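Local coordinates for protein agmatinase (Deinococcus radiodurans, PDB 1WOH) that probably hydrolyses agmatine to putrescine and urea, using two manganese ions per subunit, at residues Q222-V228 / N265-D271. Coordinates in Å, arbitrary orientation, origin at the centre of the assembly. Numbering follows the deposited sequence.
Sequences QNVYFSV and NTVVGLD
The strand segments 223-228 and 266-271 run parallel, their axes 4.5 Å apart at closest and crossing at -38°. N-H···O hydrogen bonds (154-175°) alternate along them: T266 N–Q222 O, V224 N–T266 O and V268 N–V224 O, each 2.8 Å, then F226 N–G269 O 2.9 Å, D271 N–F226 O 2.8 Å and V228 N–D271 O 2.9 Å. Because F226 N goes to G269 O, not V268 O, an extra residue separates V224-V267 from F226-L270: a beta bulge, with V268 psi at -11°. Helix 251-264 joins these strands as a beta-alpha-beta unit inside the arginase-fold parallel sheet; N223, Y225 and S227 bond by backbone to strand 137-142. Before the strands, N265 OD1 accepts Q222 N (2.9 Å), while N265 ND2 bonds P219 O and A261 O. A water donates to N223 OD1 (2.7 Å) and hydrogen-bonds T266 OG1 (3.1 Å); N223 ND2 bonds P135 O. D271 (chi1 p) accepts Y225 OH at OD2 (2.7 Å) and S227 OG at OD1 (2.8 Å); OD2 also hydrogen-bonds S124 OG, and S227 OG the manganese-binding residue H121 (no metal bound here).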
# COMPACT_ATOMS: atom_id res chain seq x y z
N GLN A 222 -21.00 39.91 4.63
CA GLN A 222 -20.77 39.44 5.99
C GLN A 222 -19.31 39.12 6.28
O GLN A 222 -18.48 39.09 5.38
CB GLN A 222 -21.59 38.16 6.22
CG GLN A 222 -23.05 38.28 5.85
CD GLN A 222 -23.85 39.04 6.89
OE1 GLN A 222 -23.31 39.86 7.63
NE2 GLN A 222 -25.14 38.76 6.94
N ASN A 223 -19.00 38.91 7.56
CA ASN A 223 -17.65 38.52 7.95
C ASN A 223 -17.78 37.01 7.92
O ASN A 223 -18.55 36.43 8.69
CB ASN A 223 -17.33 38.98 9.37
CG ASN A 223 -17.11 40.47 9.46
OD1 ASN A 223 -16.39 41.04 8.64
ND2 ASN A 223 -17.72 41.10 10.45
N VAL A 224 -17.03 36.37 7.02
CA VAL A 224 -17.12 34.93 6.86
C VAL A 224 -15.86 34.13 7.17
O VAL A 224 -14.75 34.51 6.81
CB VAL A 224 -17.57 34.60 5.41
CG1 VAL A 224 -17.49 33.09 5.15
CG2 VAL A 224 -18.99 35.10 5.19
N TYR A 225 -16.07 33.02 7.86
CA TYR A 225 -15.01 32.08 8.20
C TYR A 225 -15.36 30.85 7.36
O TYR A 225 -16.51 30.40 7.38
CB TYR A 225 -15.07 31.72 9.68
CG TYR A 225 -14.09 30.65 10.13
CD1 TYR A 225 -12.89 31.00 10.75
CD2 TYR A 225 -14.39 29.30 9.97
CE1 TYR A 225 -12.00 30.02 11.21
CE2 TYR A 225 -13.51 28.31 10.42
CZ TYR A 225 -12.33 28.68 11.04
OH TYR A 225 -11.48 27.70 11.51
N PHE A 226 -14.40 30.35 6.60
CA PHE A 226 -14.61 29.17 5.76
C PHE A 226 -14.12 27.93 6.49
O PHE A 226 -12.98 27.90 6.96
CB PHE A 226 -13.79 29.26 4.46
CG PHE A 226 -14.33 30.22 3.44
CD1 PHE A 226 -13.48 31.10 2.78
CD2 PHE A 226 -15.68 30.21 3.10
CE1 PHE A 226 -13.95 31.95 1.78
CE2 PHE A 226 -16.16 31.06 2.10
CZ PHE A 226 -15.30 31.93 1.44
N SER A 227 -14.97 26.91 6.60
CA SER A 227 -14.54 25.65 7.21
C SER A 227 -14.73 24.60 6.13
O SER A 227 -15.85 24.33 5.71
CB SER A 227 -15.38 25.28 8.43
OG SER A 227 -14.93 24.03 8.93
N VAL A 228 -13.62 24.03 5.66
CA VAL A 228 -13.70 23.02 4.62
C VAL A 228 -13.34 21.64 5.15
O VAL A 228 -12.18 21.38 5.48
CB VAL A 228 -12.75 23.35 3.44
CG1 VAL A 228 -12.86 22.25 2.37
CG2 VAL A 228 -13.11 24.71 2.85
N ASN A 265 -18.03 38.72 0.31
CA ASN A 265 -17.92 38.83 1.77
C ASN A 265 -16.52 39.16 2.22
O ASN A 265 -15.57 39.15 1.44
CB ASN A 265 -18.34 37.50 2.41
CG ASN A 265 -19.79 37.15 2.17
OD1 ASN A 265 -20.69 37.65 2.86
ND2 ASN A 265 -20.04 36.31 1.18
N THR A 266 -16.39 39.46 3.51
CA THR A 266 -15.09 39.76 4.10
C THR A 266 -14.66 38.44 4.75
O THR A 266 -15.20 38.05 5.77
CB THR A 266 -15.20 40.84 5.18
OG1 THR A 266 -15.69 42.06 4.60
CG2 THR A 266 -13.84 41.09 5.82
N VAL A 267 -13.69 37.77 4.13
CA VAL A 267 -13.18 36.49 4.63
C VAL A 267 -12.18 36.71 5.76
O VAL A 267 -11.13 37.34 5.56
CB VAL A 267 -12.51 35.70 3.48
CG1 VAL A 267 -12.03 34.34 3.99
CG2 VAL A 267 -13.51 35.51 2.35
N VAL A 268 -12.49 36.18 6.94
CA VAL A 268 -11.64 36.35 8.12
C VAL A 268 -10.73 35.17 8.44
O VAL A 268 -9.83 35.28 9.28
CB VAL A 268 -12.52 36.65 9.36
CG1 VAL A 268 -13.40 37.87 9.09
CG2 VAL A 268 -13.39 35.45 9.70
N GLY A 269 -10.95 34.05 7.77
CA GLY A 269 -10.13 32.88 8.02
C GLY A 269 -10.66 31.65 7.32
O GLY A 269 -11.77 31.66 6.77
N LEU A 270 -9.87 30.59 7.33
CA LEU A 270 -10.27 29.34 6.69
C LEU A 270 -9.58 28.15 7.35
O LEU A 270 -8.41 28.24 7.71
CB LEU A 270 -9.90 29.37 5.20
CG LEU A 270 -10.02 28.05 4.41
CD1 LEU A 270 -10.26 28.35 2.94
CD2 LEU A 270 -8.75 27.22 4.60
N ASP A 271 -10.32 27.06 7.53
CA ASP A 271 -9.69 25.86 8.06
C ASP A 271 -9.93 24.74 7.06
O ASP A 271 -10.92 24.74 6.32
CB ASP A 271 -10.16 25.49 9.49
CG ASP A 271 -11.62 25.02 9.59
OD1 ASP A 271 -12.12 24.32 8.68
OD2 ASP A 271 -12.25 25.31 10.63
O HOH W 1 -17.46 42.89 7.02